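Local coordinates for ESX-1 secretion system protein EccA1 (Mycobacterium tuberculosis, PDB 4F3V) that is the N-terminal tetratricopeptide-repeat domain of a probable ATPase that may provide energy for exporting ESX-1 virulence factors, at residues S9-A14 with V74-S79; A42-I47 with L81-A86; E123-A128 with W139-V144; A148-D153 with D267-G272. One frame throughout, in Å; residues are numbered along the deposited sequence.

Interaction 1. Residues S9-A14 with V74-S79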
loop_
_atom_site.group_PDB
_atom_site.type_symbol
_atom_site.label_atom_id
_atom_site.label_comp_id
_atom_site.label_asym_id
_atom_site.label_seq_id
_atom_site.Cartn_x
_atom_site.Cartn_y
_atom_site.Cartn_z
ATOM N N SER A 9 18.596 -19.422 -18.928
ATOM C CA SER A 9 18.314 -20.754 -18.490
ATOM C C SER A 9 18.080 -20.765 -16.938
ATOM O O SER A 9 17.224 -21.474 -16.459
ATOM C CB SER A 9 19.394 -21.706 -19.007
ATOM O OG SER A 9 20.491 -21.738 -18.150
ATOM N N LEU A 10 18.792 -19.931 -16.173
ATOM C CA LEU A 10 18.529 -19.803 -14.728
ATOM C C LEU A 10 17.120 -19.252 -14.473
ATOM O O LEU A 10 16.414 -19.732 -13.584
ATOM C CB LEU A 10 19.553 -18.885 -14.044
ATOM C CG LEU A 10 20.984 -19.397 -13.824
ATOM C CD1 LEU A 10 21.821 -18.230 -13.299
ATOM C CD2 LEU A 10 21.054 -20.569 -12.888
ATOM N N PHE A 11 16.696 -18.282 -15.278
ATOM C CA PHE A 11 15.361 -17.726 -15.129
ATOM C C PHE A 11 14.260 -18.745 -15.419
ATOM O O PHE A 11 13.294 -18.896 -14.661
ATOM C CB PHE A 11 15.172 -16.494 -16.058
ATOM C CG PHE A 11 13.903 -15.763 -15.786
ATOM C CD1 PHE A 11 13.850 -14.813 -14.826
ATOM C CD2 PHE A 11 12.732 -16.124 -16.438
ATOM C CE1 PHE A 11 12.651 -14.162 -14.542
ATOM C CE2 PHE A 11 11.530 -15.498 -16.161
ATOM C CZ PHE A 11 11.487 -14.519 -15.204
ATOM N N GLU A 12 14.390 -19.431 -16.551
ATOM C CA GLU A 12 13.460 -20.459 -16.925
ATOM C C GLU A 12 13.369 -21.535 -15.820
ATOM O O GLU A 12 12.277 -21.927 -15.398
ATOM C CB GLU A 12 13.940 -21.018 -18.231
ATOM C CG GLU A 12 13.121 -22.117 -18.796
ATOM C CD GLU A 12 13.637 -22.478 -20.132
ATOM O OE1 GLU A 12 14.861 -22.320 -20.391
ATOM O OE2 GLU A 12 12.799 -22.885 -20.919
ATOM N N SER A 13 14.520 -21.958 -15.305
ATOM C CA SER A 13 14.541 -22.949 -14.241
ATOM C C SER A 13 13.863 -22.392 -13.005
ATOM O O SER A 13 13.102 -23.110 -12.354
ATOM C CB SER A 13 15.983 -23.389 -13.911
ATOM O OG SER A 13 16.516 -24.123 -15.007
ATOM N N ALA A 14 14.139 -21.132 -12.672
ATOM C CA ALA A 14 13.561 -20.540 -11.463
ATOM C C ALA A 14 12.031 -20.562 -11.547
ATOM O O ALA A 14 11.362 -20.886 -10.585
ATOM C CB ALA A 14 14.073 -19.113 -11.217
ATOM N N VAL A 74 13.161 -16.218 -22.748
ATOM C CA VAL A 74 12.760 -17.616 -22.648
ATOM C C VAL A 74 11.248 -17.777 -22.844
ATOM O O VAL A 74 10.649 -18.759 -22.397
ATOM C CB VAL A 74 13.247 -18.248 -21.322
ATOM C CG1 VAL A 74 14.752 -18.498 -21.396
ATOM C CG2 VAL A 74 12.868 -17.411 -20.104
ATOM N N GLN A 75 10.645 -16.804 -23.513
ATOM C CA GLN A 75 9.233 -16.832 -23.901
ATOM C C GLN A 75 8.267 -16.979 -22.732
ATOM O O GLN A 75 7.238 -17.632 -22.857
ATOM C CB GLN A 75 8.987 -17.925 -24.976
ATOM C CG GLN A 75 9.871 -17.773 -26.211
ATOM C CD GLN A 75 11.282 -18.362 -26.028
ATOM O OE1 GLN A 75 11.437 -19.475 -25.522
ATOM N NE2 GLN A 75 12.304 -17.648 -26.513
ATOM N N ILE A 76 8.583 -16.366 -21.593
ATOM C CA ILE A 76 7.684 -16.428 -20.424
ATOM C C ILE A 76 7.062 -15.061 -20.224
ATOM O O ILE A 76 7.763 -14.037 -20.231
ATOM C CB ILE A 76 8.450 -16.856 -19.161
ATOM C CG1 ILE A 76 8.912 -18.324 -19.288
ATOM C CG2 ILE A 76 7.615 -16.635 -17.876
ATOM C CD1 ILE A 76 9.813 -18.792 -18.155
ATOM N N SER A 77 5.742 -15.012 -20.092
ATOM C CA SER A 77 5.081 -13.781 -19.689
ATOM C C SER A 77 5.285 -13.547 -18.174
ATOM O O SER A 77 5.151 -14.471 -17.380
ATOM C CB SER A 77 3.575 -13.851 -19.983
ATOM O OG SER A 77 2.945 -12.726 -19.409
ATOM N N MET A 78 5.604 -12.320 -17.774
ATOM C CA MET A 78 5.797 -12.022 -16.347
ATOM C C MET A 78 4.528 -12.275 -15.528
ATOM O O MET A 78 4.616 -12.547 -14.344
ATOM C CB MET A 78 6.317 -10.601 -16.114
ATOM C CG MET A 78 7.783 -10.429 -16.500
ATOM S SD MET A 78 8.881 -11.444 -15.482
ATOM C CE MET A 78 8.672 -10.540 -13.964
ATOM N N SER A 79 3.365 -12.206 -16.168
ATOM C CA SER A 79 2.105 -12.492 -15.481
ATOM C C SER A 79 2.032 -13.909 -14.982
ATOM O O SER A 79 1.338 -14.193 -14.012
ATOM C CB SER A 79 0.924 -12.228 -16.404
ATOM O OG SER A 79 0.924 -10.860 -16.751
HETATM O O HOH W 1 10.287 -21.315 -21.556
#
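The ring of Phe11, on helix 2-17, is met by three side chains from the loop that follows helix 69-72. Val74 CG2 lies 3.9 Å from Phe11 CD2 and approaches the ring obliquely. Ile76 comes to the ring edge, its CD1 near the ring plane and 4.2 Å from Phe11 CE2. Met78 reaches the tip, with SD 4.0 Å from Phe11 CZ; the sulfur stands 70° off the ring normal, an oblique Met-aromatic contact. The next residue, Glu12, lies at the exposed edge of the contact: its OE1 is 4.0 Å from Val74 CG1, and Ile76 CD1 touches its CA.

Torsions explain the reach. Phe11 CG is anti to the backbone N (chi1 -171°), which sends the ring out from the helix toward the loop, while Met78 is bent at chi2 and chi3 so that its sulfur folds back to the ring. The loop itself is shaped by a Schellman motif that ends helix 69-72, with Gln75 as its C-prime residue at positive phi; the reversal places Val74 and Ile76 side by side against the helix. Farther out, Leu70 and Ser71 of helix 69-72 and Asp41 of helix 40-48 also pack on Phe11.

A single water joins the two segments at the exposed border, donating to Glu12 OE2 at 3.0 Å and to Val74 O at 2.7 Å. The direct contact is therefore apolar and centred on one buried aromatic ring, and polar linkage between helix and loop is left to a water-mediated bridge at the surface.

Interaction 2. Residues A42-I47 with L81-A86; sequences AWIGRI and LNARIA. With SO4 (sulfate ion), chain D.
Ile44 and Ile47, one turn apart on helix 40-48, share the same first torsion: CG1 is anti to the carbonyl carbon and CG2 anti to the backbone N (chi1 -64° and -67°). This presents both CG2 methyls to the chain running into strand 84-86. Ile44 CG2 meets the methyl of Ala83, 3.8 Å from its CB. Ile47 CG2 lies over the backbone, 4.0 Å from Arg84 O, and 4.2 Å from Ile85 CG2, the two side chains crossing obliquely. In Ile85 it is CG1 that takes the crowded position between N and the carbonyl carbon, leaving CG2 anti to the carbonyl carbon and facing Ile47. Between the two isoleucines the helix carries Gly45, whose bare CA takes Leu81 CD2 at 4.0 Å, so the leucine branch rests directly on the helix backbone.

Arg84 points the other way, as expected of alternation along a strand. Bent at chi3, it holds a sulfate, probably from the crystallisation liquor, at the edge of its guanidinium: NH2 donates to O2 of the sulfate over 2.5 Å and NH1 to O3 over 3.0 Å, both nearly straight. One side of this stretch is thus apolar and buried, while the other carries an exposed cation.

Strand 84-86 pairs antiparallel with strand 95-97 in a two-stranded hairpin, Ile85 bonding through its backbone to Tyr96, and the contact lays helix 40-48 against this hairpin and its lead-in. Helix 22-35 packs against Ala42, Trp43 and Arg46, while Thr56 and Leu57 of helix 54-62 touch Ile47.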
loop_
_atom_site.group_PDB
_atom_site.type_symbol
_atom_site.label_atom_id
_atom_site.label_comp_id
_atom_site.label_asym_id
_atom_site.label_seq_id
_atom_site.Cartn_x
_atom_site.Cartn_y
_atom_site.Cartn_z
ATOM N N ALA A 42 14.149 -10.728 -12.704
ATOM C CA ALA A 42 14.660 -11.537 -11.597
ATOM C C ALA A 42 14.436 -10.890 -10.222
ATOM O O ALA A 42 14.217 -11.591 -9.236
ATOM C CB ALA A 42 16.136 -11.891 -11.831
ATOM N N TRP A 43 14.515 -9.564 -10.135
ATOM C CA TRP A 43 14.111 -8.870 -8.916
ATOM C C TRP A 43 12.661 -9.125 -8.601
ATOM O O TRP A 43 12.324 -9.406 -7.448
ATOM C CB TRP A 43 14.382 -7.370 -8.973
ATOM C CG TRP A 43 15.846 -7.013 -9.002
ATOM C CD1 TRP A 43 16.566 -6.533 -10.083
ATOM C CD2 TRP A 43 16.813 -7.124 -7.917
ATOM N NE1 TRP A 43 17.872 -6.338 -9.748
ATOM C CE2 TRP A 43 18.082 -6.687 -8.456
ATOM C CE3 TRP A 43 16.754 -7.555 -6.602
ATOM C CZ2 TRP A 43 19.236 -6.666 -7.695
ATOM C CZ3 TRP A 43 17.916 -7.530 -5.847
ATOM C CH2 TRP A 43 19.135 -7.089 -6.382
ATOM N N ILE A 44 11.805 -9.121 -9.619
ATOM C CA ILE A 44 10.393 -9.442 -9.437
ATOM C C ILE A 44 10.214 -10.928 -9.030
ATOM O O ILE A 44 9.371 -11.261 -8.207
ATOM C CB ILE A 44 9.572 -9.067 -10.704
ATOM C CG1 ILE A 44 9.636 -7.532 -10.906
ATOM C CG2 ILE A 44 8.126 -9.551 -10.600
ATOM C CD1 ILE A 44 9.132 -7.057 -12.269
ATOM N N GLY A 45 10.992 -11.808 -9.631
ATOM C CA GLY A 45 11.013 -13.229 -9.224
ATOM C C GLY A 45 11.335 -13.372 -7.743
ATOM O O GLY A 45 10.691 -14.151 -7.034
ATOM N N ARG A 46 12.302 -12.594 -7.252
ATOM C CA ARG A 46 12.658 -12.636 -5.824
ATOM C C ARG A 46 11.477 -12.221 -4.948
ATOM O O ARG A 46 11.198 -12.868 -3.912
ATOM C CB ARG A 46 13.878 -11.779 -5.520
ATOM C CG ARG A 46 15.171 -12.364 -6.074
ATOM C CD ARG A 46 16.351 -11.423 -5.937
ATOM N NE ARG A 46 16.606 -11.045 -4.552
ATOM C CZ ARG A 46 17.799 -10.708 -4.045
ATOM N NH1 ARG A 46 18.896 -10.670 -4.797
ATOM N NH2 ARG A 46 17.879 -10.376 -2.772
ATOM N N ILE A 47 10.780 -11.162 -5.373
ATOM C CA ILE A 47 9.562 -10.706 -4.688
ATOM C C ILE A 47 8.531 -11.838 -4.635
ATOM O O ILE A 47 7.947 -12.116 -3.599
ATOM C CB ILE A 47 8.937 -9.463 -5.378
ATOM C CG1 ILE A 47 9.864 -8.251 -5.224
ATOM C CG2 ILE A 47 7.566 -9.175 -4.778
ATOM C CD1 ILE A 47 9.411 -6.983 -5.953
ATOM N N LEU A 81 4.374 -15.567 -13.555
ATOM C CA LEU A 81 4.977 -15.674 -12.216
ATOM C C LEU A 81 3.967 -15.451 -11.081
ATOM O O LEU A 81 4.197 -15.894 -9.947
ATOM C CB LEU A 81 6.138 -14.705 -12.051
ATOM C CG LEU A 81 7.468 -15.185 -12.605
ATOM C CD1 LEU A 81 7.328 -15.370 -14.115
ATOM C CD2 LEU A 81 8.572 -14.206 -12.222
ATOM N N ASN A 82 2.876 -14.737 -11.381
ATOM C CA ASN A 82 1.847 -14.375 -10.393
ATOM C C ASN A 82 2.439 -13.634 -9.190
ATOM O O ASN A 82 2.069 -13.893 -8.049
ATOM C CB ASN A 82 1.034 -15.587 -9.923
ATOM C CG ASN A 82 0.204 -16.206 -11.036
ATOM O OD1 ASN A 82 -0.522 -15.508 -11.746
ATOM N ND2 ASN A 82 0.302 -17.533 -11.191
ATOM N N ALA A 83 3.378 -12.722 -9.449
ATOM C CA ALA A 83 3.926 -11.859 -8.389
ATOM C C ALA A 83 2.873 -10.793 -8.036
ATOM O O ALA A 83 2.096 -10.374 -8.908
ATOM C CB ALA A 83 5.227 -11.221 -8.830
ATOM N N ARG A 84 2.806 -10.426 -6.759
ATOM C CA ARG A 84 1.884 -9.393 -6.273
ATOM C C ARG A 84 2.662 -8.485 -5.340
ATOM O O ARG A 84 3.595 -8.944 -4.694
ATOM C CB ARG A 84 0.697 -10.017 -5.540
ATOM C CG ARG A 84 -0.141 -10.961 -6.404
ATOM C CD ARG A 84 -1.399 -11.430 -5.661
ATOM N NE ARG A 84 -2.371 -10.337 -5.495
ATOM C CZ ARG A 84 -3.308 -9.972 -6.378
ATOM N NH1 ARG A 84 -3.460 -10.585 -7.544
ATOM N NH2 ARG A 84 -4.081 -8.946 -6.104
ATOM N N ILE A 85 2.294 -7.209 -5.273
ATOM C CA ILE A 85 2.923 -6.252 -4.350
ATOM C C ILE A 85 1.850 -5.541 -3.482
ATOM O O ILE A 85 0.675 -5.451 -3.856
ATOM C CB ILE A 85 3.815 -5.206 -5.047
ATOM C CG1 ILE A 85 3.220 -4.686 -6.358
ATOM C CG2 ILE A 85 5.220 -5.755 -5.309
ATOM C CD1 ILE A 85 2.193 -3.592 -6.226
ATOM N N ALA A 86 2.262 -5.049 -2.326
ATOM C CA ALA A 86 1.386 -4.373 -1.364
ATOM C C ALA A 86 1.105 -2.920 -1.757
ATOM O O ALA A 86 2.028 -2.195 -2.119
ATOM C CB ALA A 86 2.032 -4.442 0.035
HETATM S S SO4 D . -6.560 -9.264 -8.906
HETATM O O1 SO4 D . -7.610 -10.046 -8.210
HETATM O O2 SO4 D . -5.822 -8.477 -7.893
HETATM O O3 SO4 D . -5.605 -10.164 -9.593
HETATM O O4 SO4 D . -7.190 -8.363 -9.889
#

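Interaction 3. Residues E123-A128 with W139-V144; sequences EALEAA and WMKAVV
A salt bridge between Glu126 and Lys141 closes the exposed side of this helix-helix contact. Lys141 NZ donates to Glu126 OE2 over 3.0 Å, using the anti lone pair of that oxygen, the one turned away from OE1. Both chains are extended beyond CG and meet at about a right angle; the full length of the lysine is needed to span the gap to the glutamate, which sits just past the end of helix 118-125.

Beneath the ion pair lies Leu125, the main apolar link. Its two methyls straddle the CB of Met140, CD2 at 3.6 Å and CD1 at 3.7 Å from Met140 CB, and the two side chains cross roughly at right angles. CD1 also touches the aliphatic stem of Lys141, 3.9 Å from its CG, as leucine and lysine run past each other in opposite directions. One turn farther on, Val144 CG2 reaches the same methyl at 4.1 Å. Met140, bent at chi2 and chi3, turns its sulfur end away from Leu125.

The contact joins two helices that follow each other in the chain: helix 118-125 packs on helix 134-147, and helix 101-115 touches both, through Ala109 on Leu125 and through Met106 and Ala110 on Met140.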
loop_
_atom_site.group_PDB
_atom_site.type_symbol
_atom_site.label_atom_id
_atom_site.label_comp_id
_atom_site.label_asym_id
_atom_site.label_seq_id
_atom_site.Cartn_x
_atom_site.Cartn_y
_atom_site.Cartn_z
ATOM N N GLU A 123 7.679 11.269 -6.676
ATOM C CA GLU A 123 8.418 11.368 -7.915
ATOM C C GLU A 123 8.239 10.109 -8.783
ATOM O O GLU A 123 8.094 10.228 -9.972
ATOM C CB GLU A 123 9.888 11.633 -7.624
ATOM C CG GLU A 123 10.743 11.790 -8.850
ATOM C CD GLU A 123 12.208 12.080 -8.517
ATOM O OE1 GLU A 123 12.507 12.666 -7.439
ATOM O OE2 GLU A 123 13.056 11.720 -9.343
ATOM N N ALA A 124 8.266 8.920 -8.172
ATOM C CA ALA A 124 8.042 7.673 -8.914
ATOM C C ALA A 124 6.630 7.665 -9.480
ATOM O O ALA A 124 6.431 7.296 -10.625
ATOM C CB ALA A 124 8.273 6.441 -8.029
ATOM N N LEU A 125 5.660 8.122 -8.700
ATOM C CA LEU A 125 4.259 8.144 -9.161
ATOM C C LEU A 125 4.054 9.055 -10.376
ATOM O O LEU A 125 3.234 8.759 -11.237
ATOM C CB LEU A 125 3.297 8.528 -8.019
ATOM C CG LEU A 125 3.117 7.453 -6.918
ATOM C CD1 LEU A 125 2.251 8.009 -5.781
ATOM C CD2 LEU A 125 2.513 6.144 -7.427
ATOM N N GLU A 126 4.804 10.152 -10.436
ATOM C CA GLU A 126 4.663 11.151 -11.479
ATOM C C GLU A 126 5.680 11.005 -12.625
ATOM O O GLU A 126 5.730 11.853 -13.496
ATOM C CB GLU A 126 4.773 12.549 -10.838
ATOM C CG GLU A 126 3.688 12.792 -9.795
ATOM C CD GLU A 126 3.782 14.149 -9.119
ATOM O OE1 GLU A 126 4.793 14.860 -9.313
ATOM O OE2 GLU A 126 2.823 14.501 -8.386
ATOM N N ALA A 127 6.474 9.938 -12.621
ATOM C CA ALA A 127 7.548 9.762 -13.607
ATOM C C ALA A 127 7.047 9.429 -15.003
ATOM O O ALA A 127 7.805 9.584 -15.952
ATOM C CB ALA A 127 8.559 8.708 -13.168
ATOM N N ALA A 128 5.797 8.984 -15.150
ATOM C CA ALA A 128 5.257 8.678 -16.486
ATOM C C ALA A 128 3.739 8.853 -16.506
ATOM O O ALA A 128 3.104 8.809 -15.474
ATOM C CB ALA A 128 5.625 7.242 -16.934
ATOM N N TRP A 139 -5.077 6.752 -5.822
ATOM C CA TRP A 139 -5.042 5.844 -4.666
ATOM C C TRP A 139 -3.670 5.821 -4.036
ATOM O O TRP A 139 -3.538 5.963 -2.800
ATOM C CB TRP A 139 -5.494 4.424 -5.035
ATOM C CG TRP A 139 -5.263 3.502 -3.870
ATOM C CD1 TRP A 139 -4.270 2.554 -3.725
ATOM C CD2 TRP A 139 -5.949 3.552 -2.566
ATOM N NE1 TRP A 139 -4.332 1.971 -2.472
ATOM C CE2 TRP A 139 -5.329 2.525 -1.740
ATOM C CE3 TRP A 139 -7.012 4.286 -2.044
ATOM C CZ2 TRP A 139 -5.750 2.272 -0.445
ATOM C CZ3 TRP A 139 -7.437 4.009 -0.743
ATOM C CH2 TRP A 139 -6.808 3.036 0.038
ATOM N N MET A 140 -2.621 5.654 -4.850
ATOM C CA MET A 140 -1.259 5.645 -4.292
ATOM C C MET A 140 -0.864 6.974 -3.635
ATOM O O MET A 140 -0.186 6.987 -2.607
ATOM C CB MET A 140 -0.216 5.261 -5.328
ATOM C CG MET A 140 -0.377 3.858 -5.884
ATOM S SD MET A 140 -0.692 2.566 -4.664
ATOM C CE MET A 140 0.652 2.729 -3.484
ATOM N N LYS A 141 -1.307 8.087 -4.191
ATOM C CA LYS A 141 -1.076 9.370 -3.534
ATOM C C LYS A 141 -1.757 9.446 -2.163
ATOM O O LYS A 141 -1.188 9.980 -1.225
ATOM C CB LYS A 141 -1.475 10.532 -4.429
ATOM C CG LYS A 141 -0.534 10.698 -5.610
ATOM C CD LYS A 141 -0.837 11.978 -6.384
ATOM C CE LYS A 141 0.139 12.206 -7.526
ATOM N NZ LYS A 141 -0.030 13.580 -8.125
ATOM N N ALA A 142 -2.965 8.903 -2.064
ATOM C CA ALA A 142 -3.699 8.792 -0.812
ATOM C C ALA A 142 -2.902 7.961 0.206
ATOM O O ALA A 142 -2.829 8.304 1.394
ATOM C CB ALA A 142 -5.080 8.187 -1.064
ATOM N N VAL A 143 -2.238 6.915 -0.280
ATOM C CA VAL A 143 -1.343 6.114 0.546
ATOM C C VAL A 143 -0.134 6.930 1.042
ATOM O O VAL A 143 0.186 6.911 2.222
ATOM C CB VAL A 143 -0.849 4.826 -0.183
ATOM C CG1 VAL A 143 0.321 4.216 0.556
ATOM C CG2 VAL A 143 -1.985 3.803 -0.361
ATOM N N VAL A 144 0.528 7.647 0.132
ATOM C CA VAL A 144 1.702 8.427 0.464
ATOM C C VAL A 144 1.360 9.583 1.417
ATOM O O VAL A 144 2.024 9.776 2.468
ATOM C CB VAL A 144 2.403 8.958 -0.806
ATOM C CG1 VAL A 144 3.617 9.857 -0.467
ATOM C CG2 VAL A 144 2.799 7.797 -1.703
#

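Interaction 4. Residues A148-D153 with D267-G272; sequences AERWTD and DPWDPG. With SO4 (sulfate ion), chain F.
Ala148, the first residue to leave helical geometry after helix 134-147, sets its methyl at the rim of the Trp269 indole, in the ring plane and only 3.4 Å from CE3 of Trp269. Its carbonyl oxygen faces the Pro271 ring, with Ala148 O 3.7 Å from Pro271 CG. Glu149 follows at positive phi as the C-prime residue of the Schellman motif that ends the helix. Its extended side chain crosses Pro271 at about a right angle, and OE1 of Glu149 lies 3.6 Å from CB of Pro271.

Arg150, at the N-cap position of helix 151-158, makes the largest single contribution to the contact. With chi3 turned to 67°, its guanidinium swings over the face of Trp269: CZ stands 4.2 Å from the centroid of the six-membered ring and 7° off the normal, a cation-pi interaction. The two planes are 58° apart, so NH1 dips over the ring centre instead of the whole group stacking flat. Pro268 CB lies over one face of the guanidinium, offset toward its rim. The C-terminal loop that supplies these partners is folded by a type I turn from Asp267 to Asp270 and by two Asx turns, the first made by Asp267 OD1 accepting from Trp269 N; Arg265, also on this loop, donates to the carbonyls of Ala148, Glu149 and Pro268. A sulfate, probably from the crystallisation liquor, lies at the guanidinium edge and accepts from NH1 of Arg150 through O2 at 2.8 Å.

Asp153, one turn into the helix, fixes the arginine side-on: NE and NH2 of Arg150 both donate to OD2 of Asp153, NE over 2.7 Å.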
loop_
_atom_site.group_PDB
_atom_site.type_symbol
_atom_site.label_atom_id
_atom_site.label_comp_id
_atom_site.label_asym_id
_atom_site.label_seq_id
_atom_site.Cartn_x
_atom_site.Cartn_y
_atom_site.Cartn_z
ATOM N N ALA A 148 2.140 10.294 5.731
ATOM C CA ALA A 148 2.669 11.553 6.281
ATOM C C ALA A 148 1.622 12.353 7.067
ATOM O O ALA A 148 1.846 13.536 7.419
ATOM C CB ALA A 148 3.229 12.418 5.128
ATOM N N GLU A 149 0.466 11.740 7.310
ATOM C CA GLU A 149 -0.659 12.407 8.015
ATOM C C GLU A 149 -1.097 13.722 7.353
ATOM O O GLU A 149 -1.540 14.681 8.025
ATOM C CB GLU A 149 -0.323 12.628 9.494
ATOM C CG GLU A 149 0.001 11.322 10.212
ATOM C CD GLU A 149 0.401 11.483 11.676
ATOM O OE1 GLU A 149 -0.006 12.433 12.346
ATOM O OE2 GLU A 149 1.140 10.616 12.173
ATOM N N ARG A 150 -1.047 13.739 6.026
ATOM C CA ARG A 150 -1.490 14.878 5.257
ATOM C C ARG A 150 -2.956 14.683 4.853
ATOM O O ARG A 150 -3.270 14.394 3.693
ATOM C CB ARG A 150 -0.563 15.069 4.062
ATOM C CG ARG A 150 0.780 15.635 4.496
ATOM C CD ARG A 150 1.746 15.767 3.326
ATOM N NE ARG A 150 1.331 16.773 2.348
ATOM C CZ ARG A 150 2.149 17.343 1.455
ATOM N NH1 ARG A 150 3.440 17.019 1.395
ATOM N NH2 ARG A 150 1.674 18.257 0.628
ATOM N N TRP A 151 -3.839 14.799 5.846
ATOM C CA TRP A 151 -5.217 14.352 5.675
ATOM C C TRP A 151 -6.000 15.146 4.676
ATOM O O TRP A 151 -6.806 14.576 3.970
ATOM C CB TRP A 151 -5.943 14.313 7.013
ATOM C CG TRP A 151 -5.181 13.467 8.005
ATOM C CD1 TRP A 151 -4.574 13.881 9.172
ATOM C CD2 TRP A 151 -4.864 12.035 7.894
ATOM N NE1 TRP A 151 -3.943 12.824 9.796
ATOM C CE2 TRP A 151 -4.085 11.691 9.081
ATOM C CE3 TRP A 151 -5.192 11.037 6.996
ATOM C CZ2 TRP A 151 -3.625 10.398 9.314
ATOM C CZ3 TRP A 151 -4.714 9.752 7.224
ATOM C CH2 TRP A 151 -3.962 9.429 8.378
ATOM N N THR A 152 -5.780 16.450 4.597
ATOM C CA THR A 152 -6.477 17.250 3.597
ATOM C C THR A 152 -6.015 16.880 2.160
ATOM O O THR A 152 -6.819 16.886 1.245
ATOM C CB THR A 152 -6.291 18.750 3.860
ATOM O OG1 THR A 152 -4.891 19.016 4.046
ATOM C CG2 THR A 152 -7.031 19.160 5.141
ATOM N N ASP A 153 -4.747 16.494 1.986
ATOM C CA ASP A 153 -4.253 16.067 0.656
ATOM C C ASP A 153 -4.847 14.682 0.304
ATOM O O ASP A 153 -5.196 14.422 -0.861
ATOM C CB ASP A 153 -2.728 16.031 0.630
ATOM C CG ASP A 153 -2.100 17.414 0.765
ATOM O OD1 ASP A 153 -2.588 18.340 0.092
ATOM O OD2 ASP A 153 -1.102 17.571 1.516
ATOM N N ASP A 267 7.629 21.545 7.841
ATOM C CA ASP A 267 7.846 20.569 6.776
ATOM C C ASP A 267 6.547 19.778 6.603
ATOM O O ASP A 267 6.192 19.013 7.483
ATOM C CB ASP A 267 8.982 19.647 7.174
ATOM C CG ASP A 267 9.189 18.475 6.197
ATOM O OD1 ASP A 267 8.455 18.312 5.200
ATOM O OD2 ASP A 267 10.128 17.712 6.460
ATOM N N PRO A 268 5.839 19.977 5.482
ATOM C CA PRO A 268 4.536 19.361 5.256
ATOM C C PRO A 268 4.556 17.835 5.448
ATOM O O PRO A 268 3.540 17.261 5.796
ATOM C CB PRO A 268 4.216 19.678 3.783
ATOM C CG PRO A 268 5.259 20.583 3.299
ATOM C CD PRO A 268 6.251 20.867 4.381
ATOM N N TRP A 269 5.706 17.199 5.211
ATOM C CA TRP A 269 5.834 15.735 5.375
ATOM C C TRP A 269 5.989 15.287 6.803
ATOM O O TRP A 269 5.980 14.084 7.077
ATOM C CB TRP A 269 7.012 15.238 4.559
ATOM C CG TRP A 269 6.840 15.401 3.063
ATOM C CD1 TRP A 269 7.629 16.171 2.189
ATOM C CD2 TRP A 269 5.826 14.781 2.209
ATOM N NE1 TRP A 269 7.189 16.055 0.889
ATOM C CE2 TRP A 269 6.101 15.239 0.832
ATOM C CE3 TRP A 269 4.765 13.917 2.428
ATOM C CZ2 TRP A 269 5.328 14.835 -0.252
ATOM C CZ3 TRP A 269 3.993 13.518 1.326
ATOM C CH2 TRP A 269 4.276 13.968 0.012
ATOM N N ASP A 270 6.168 16.231 7.728
ATOM C CA ASP A 270 6.492 15.929 9.123
ATOM C C ASP A 270 5.405 16.460 10.086
ATOM O O ASP A 270 5.363 17.651 10.404
ATOM C CB ASP A 270 7.864 16.516 9.484
ATOM C CG ASP A 270 8.323 16.143 10.899
ATOM O OD1 ASP A 270 7.623 15.400 11.611
ATOM O OD2 ASP A 270 9.399 16.602 11.317
ATOM N N PRO A 271 4.538 15.555 10.563
ATOM C CA PRO A 271 3.492 15.937 11.480
ATOM C C PRO A 271 4.020 16.527 12.784
ATOM O O PRO A 271 3.296 17.277 13.446
ATOM C CB PRO A 271 2.769 14.614 11.786
ATOM C CG PRO A 271 3.265 13.638 10.798
ATOM C CD PRO A 271 4.595 14.103 10.335
ATOM N N GLY A 272 5.267 16.209 13.138
ATOM C CA GLY A 272 5.904 16.774 14.318
ATOM C C GLY A 272 6.326 18.230 14.197
ATOM O O GLY A 272 6.728 18.820 15.177
HETATM S S SO4 F . 4.551 19.197 -1.120
HETATM O O1 SO4 F . 3.797 20.434 -0.786
HETATM O O2 SO4 F . 5.222 18.717 0.104
HETATM O O3 SO4 F . 3.608 18.190 -1.703
HETATM O O4 SO4 F . 5.599 19.494 -2.117
#

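In the fold
From the N terminus, interaction 1 closes a long loop by returning residues 74-79 to helix 2-17. Interaction 2 crosses it, since 42-47 lies inside that loop and 81-86 just beyond; the two touch through Met78 and Ile44, and through Phe11 and Leu81, making one continuous packing region of the N-terminal helices and the hairpin. Interaction 3 follows in series as a short closure between successive helices, its centre about 20 Å from that of interaction 2. Interaction 4 then spans more than a hundred residues, bringing the C-terminal loop back to the start of helix 151-158. Val144 packs on Trp269, linking interactions 3 and 4, whereas interactions 1 and 4 lie on opposite sides of the chain's centre.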